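PDB 4M0N: DUF4974 domain-containing protein from Parabacteroides distasonis, which probably acts as a membrane-bound FecR-type anti-sigma factor, the chain here being the part that holds its FecR and C-terminal domains. Local coordinates for residues 127-132 with 144-150. The protein carries 1 engineered substitution. Residue numbers count along the deposited sequence, not the author numbering.
Sequences LLPNEQ and KKNEDAQ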
ATOM      1  N   LEU A 127      17.004  -3.987   1.331  1.00 17.56           N
ATOM      2  CA  LEU A 127      16.011  -5.058   1.254  1.00 19.88           C
ATOM      3  C   LEU A 127      16.211  -5.835  -0.020  1.00 18.90           C
ATOM      4  O   LEU A 127      16.595  -5.275  -1.042  1.00 19.36           O
ATOM      5  CB  LEU A 127      14.622  -4.478   1.216  1.00 18.27           C
ATOM      6  CG  LEU A 127      14.164  -3.760   2.486  1.00 20.07           C
ATOM      7  CD1 LEU A 127      12.811  -3.166   2.156  1.00 20.38           C
ATOM      8  CD2 LEU A 127      14.114  -4.695   3.680  1.00 19.58           C
ATOM      9  N   LEU A 128      15.948  -7.135   0.076  1.00 17.24           N
ATOM     10  CA  LEU A 128      15.997  -8.041  -1.040  1.00 16.67           C
ATOM     11  C   LEU A 128      14.596  -8.596  -1.324  1.00 15.48           C
ATOM     12  O   LEU A 128      13.655  -8.323  -0.588  1.00 14.99           O
ATOM     13  CB  LEU A 128      16.918  -9.207  -0.653  1.00 17.15           C
ATOM     14  CG  LEU A 128      18.379  -8.870  -0.389  1.00 20.86           C
ATOM     15  CD1 LEU A 128      19.060 -10.123   0.184  1.00 23.33           C
ATOM     16  CD2 LEU A 128      18.983  -8.457  -1.711  1.00 22.31           C
ATOM     17  N   PRO A 129      14.467  -9.398  -2.407  1.00 16.09           N
ATOM     18  CA  PRO A 129      13.138  -9.900  -2.742  1.00 15.88           C
ATOM     19  C   PRO A 129      12.464 -10.654  -1.617  1.00 15.62           C
ATOM     20  O   PRO A 129      13.079 -11.425  -0.896  1.00 16.02           O
ATOM     21  CB  PRO A 129      13.410 -10.785  -3.963  1.00 16.84           C
ATOM     22  CG  PRO A 129      14.563 -10.088  -4.639  1.00 16.92           C
ATOM     23  CD  PRO A 129      15.435  -9.698  -3.474  1.00 17.53           C
ATOM     24  N   ASN A 130      11.186 -10.361  -1.449  1.00 14.66           N
ATOM     25  CA  ASN A 130      10.356 -10.943  -0.405  1.00 15.49           C
ATOM     26  C   ASN A 130      10.792 -10.593   1.020  1.00 14.44           C
ATOM     27  O   ASN A 130      10.549 -11.332   1.960  1.00 16.30           O
ATOM     28  CB  ASN A 130      10.150 -12.417  -0.636  1.00 16.62           C
ATOM     29  CG  ASN A 130       9.602 -12.692  -2.027  1.00 19.56           C
ATOM     30  OD1 ASN A 130       8.689 -11.998  -2.477  1.00 16.42           O
ATOM     31  ND2 ASN A 130      10.243 -13.566  -2.746  1.00 21.29           N
ATOM     32  N   GLU A 131      11.474  -9.456   1.133  1.00 14.81           N
ATOM     33  CA  GLU A 131      11.663  -8.751   2.383  1.00 15.01           C
ATOM     34  C   GLU A 131      10.830  -7.476   2.357  1.00 14.64           C
ATOM     35  O   GLU A 131      10.473  -6.958   1.300  1.00 15.38           O
ATOM     36  CB  GLU A 131      13.147  -8.412   2.576  1.00 15.06           C
ATOM     37  CG  GLU A 131      14.031  -9.640   2.622  1.00 17.66           C
ATOM     38  CD  GLU A 131      15.455  -9.303   3.082  1.00 20.59           C
ATOM     39  OE1 GLU A 131      15.977  -8.242   2.645  1.00 18.47           O
ATOM     40  OE2 GLU A 131      16.022 -10.090   3.878  1.00 20.97           O
ATOM     41  N   GLN A 132      10.503  -6.997   3.542  1.00 15.33           N
ATOM     42  CA  GLN A 132       9.628  -5.880   3.699  1.00 14.98           C
ATOM     43  C   GLN A 132      10.056  -5.081   4.907  1.00 15.06           C
ATOM     44  O   GLN A 132      10.572  -5.640   5.851  1.00 16.17           O
ATOM     45  CB  GLN A 132       8.221  -6.461   3.947  1.00 18.93           C
ATOM     46  CG  GLN A 132       7.108  -5.550   4.317  1.00 26.60           C
ATOM     47  CD  GLN A 132       5.828  -6.331   4.497  1.00 19.98           C
ATOM     48  OE1 GLN A 132       5.616  -7.047   5.505  1.00 19.62           O
ATOM     49  NE2 GLN A 132       4.973  -6.199   3.528  1.00 20.04           N
ATOM     50  N   LYS A 144      11.599  -4.896  10.059  1.00 15.69           N
ATOM     51  CA  LYS A 144      12.000  -5.582   8.854  1.00 16.38           C
ATOM     52  C   LYS A 144      11.687  -7.055   9.011  1.00 15.48           C
ATOM     53  O   LYS A 144      11.976  -7.645  10.031  1.00 15.79           O
ATOM     54  CB  LYS A 144      13.504  -5.401   8.620  1.00 18.22           C
ATOM     55  CG  LYS A 144      14.041  -6.038   7.341  1.00 19.80           C
ATOM     56  CD  LYS A 144      14.794  -7.306   7.615  1.00 28.08           C
ATOM     57  CE  LYS A 144      15.079  -8.104   6.358  1.00 30.93           C
ATOM     58  NZ  LYS A 144      15.605  -9.440   6.785  1.00 30.26           N
ATOM     59  N   LYS A 145      11.113  -7.636   7.963  1.00 15.95           N
ATOM     60  CA  LYS A 145      10.636  -8.994   8.005  1.00 16.13           C
ATOM     61  C   LYS A 145      10.518  -9.586   6.614  1.00 16.42           C
ATOM     62  O   LYS A 145      10.709  -8.895   5.627  1.00 17.70           O
ATOM     63  CB  LYS A 145       9.267  -9.070   8.680  1.00 18.19           C
ATOM     64  CG  LYS A 145       8.158  -8.328   7.948  1.00 19.08           C
ATOM     65  CD  LYS A 145       6.802  -8.517   8.620  1.00 23.12           C
ATOM     66  CE  LYS A 145       6.315  -9.962   8.694  1.00 27.53           C
ATOM     67  NZ  LYS A 145       4.870  -9.933   9.015  1.00 29.63           N
ATOM     68  N   ASN A 146      10.182 -10.876   6.547  1.00 17.16           N
ATOM     69  CA  ASN A 146       9.897 -11.505   5.274  1.00 18.96           C
ATOM     70  C   ASN A 146       8.433 -11.397   4.958  1.00 17.02           C
ATOM     71  O   ASN A 146       7.574 -11.492   5.847  1.00 19.05           O
ATOM     72  CB  ASN A 146      10.300 -12.991   5.291  1.00 20.18           C
ATOM     73  CG  ASN A 146      11.786 -13.197   5.459  1.00 25.74           C
ATOM     74  OD1 ASN A 146      12.597 -12.476   4.889  1.00 29.66           O
ATOM     75  ND2 ASN A 146      12.151 -14.237   6.194  1.00 31.06           N
ATOM     76  N   GLU A 147       8.122 -11.225   3.688  1.00 16.66           N
ATOM     77  CA  GLU A 147       6.725 -11.257   3.254  1.00 17.15           C
ATOM     78  C   GLU A 147       6.746 -11.562   1.775  1.00 17.08           C
ATOM     79  O   GLU A 147       7.643 -11.126   1.045  1.00 16.94           O
ATOM     80  CB  GLU A 147       6.019  -9.919   3.530  1.00 17.90           C
ATOM     81  CG  GLU A 147       4.540  -9.888   3.147  1.00 18.83           C
ATOM     82  CD  GLU A 147       3.742 -10.954   3.860  1.00 22.61           C
ATOM     83  OE1 GLU A 147       3.242 -10.686   4.963  1.00 24.96           O
ATOM     84  OE2 GLU A 147       3.594 -12.062   3.300  1.00 21.09           O
ATOM     85  N   ASP A 148       5.736 -12.290   1.332  1.00 16.92           N
ATOM     86  CA  ASP A 148       5.568 -12.651  -0.074  1.00 16.79           C
ATOM     87  C   ASP A 148       5.107 -11.463  -0.886  1.00 15.78           C
ATOM     88  O   ASP A 148       3.939 -11.052  -0.814  1.00 18.57           O
ATOM     89  CB  ASP A 148       4.549 -13.804  -0.140  1.00 18.70           C
ATOM     90  CG  ASP A 148       4.364 -14.356  -1.520  1.00 23.91           C
ATOM     91  OD1 ASP A 148       4.589 -13.650  -2.496  1.00 23.84           O
ATOM     92  OD2 ASP A 148       3.985 -15.545  -1.638  1.00 25.80           O
ATOM     93  N   ALA A 149       6.025 -10.865  -1.655  1.00 15.50           N
ATOM     94  CA  ALA A 149       5.724  -9.653  -2.394  1.00 15.26           C
ATOM     95  C   ALA A 149       4.718  -9.897  -3.522  1.00 16.87           C
ATOM     96  O   ALA A 149       4.051  -8.962  -3.939  1.00 19.06           O
ATOM     97  CB  ALA A 149       7.009  -9.034  -2.964  1.00 16.08           C
ATOM     98  N   GLN A 150       4.627 -11.139  -4.018  1.00 18.88           N
ATOM     99  CA  GLN A 150       3.604 -11.463  -5.023  1.00 19.81           C
ATOM    100  C   GLN A 150       2.209 -11.294  -4.400  1.00 21.36           C
ATOM    101  O   GLN A 150       1.266 -10.820  -5.072  1.00 23.90           O
ATOM    102  CB  GLN A 150       3.829 -12.869  -5.578  1.00 23.34           C
ATOM    103  CG  GLN A 150       2.863 -13.253  -6.667  1.00 28.78           C
ATOM    104  CD  GLN A 150       3.264 -14.525  -7.361  1.00 35.33           C
ATOM    105  OE1 GLN A 150       4.002 -15.326  -6.817  1.00 37.37           O
ATOM    106  NE2 GLN A 150       2.772 -14.715  -8.576  1.00 39.27           N
TER
HETATM  107  O   HOH W   1       7.960  -8.335   0.421  1.00 17.06           O
HETATM  108  O   HOH W   2       3.656  -8.461   6.463  1.00 27.47           O
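Leu127 closes strand 123-127 at the edge of one sheet of the FecR domain, and its CD2 lies 3.9 Å from CG of Lys144. A type II beta turn from Leu128 to Glu131, held by Glu131 N to Leu128 O (3.0 Å), then carries the chain across to the second sheet. Asn130, in the left-handed helical region (phi/psi 64/25) as suits the third position of this turn, makes two hydrogen bonds to residues 144-150: its O accepts from Glu147 N (3.0 Å), and its side-chain OD1 accepts from Ala149 N (3.0 Å), at the start of helix 149-152. Asp148 is the N-cap of that helix, its OD1 taking a weak bond from Gln150 N (2.9 Å). Glu131 faces Asn146 as an antiparallel non-hydrogen-bonded pair; on their side of the sheet, Glu131 OE2 forms a salt bridge with Lys144 NZ (3.0 Å), while Glu131 OE1 accepts from Leu128 N (2.8 Å) and so braces the turn. A water joins Glu131 O to Glu147 O (3.0 and 2.9 Å). Gln132 and Lys145 form the next, hydrogen-bonded pair: Gln132 N to Lys145 O is 2.8 Å, Lys145 N to Gln132 O 3.0 Å. On the other face, a second water links Gln132 OE1, Lys145 NZ and Glu147 OE1, while Gln132 NE2 reaches Ser110 and the Glu147 carboxylate also meets Tyr161 and Asn163. Main-chain pairing thus fixes the open end of hairpin 131-136/142-146, and one asparagine, bonding through both its backbone and its side chain, extends the polar connection past the edge strand to the first turn of the following helix.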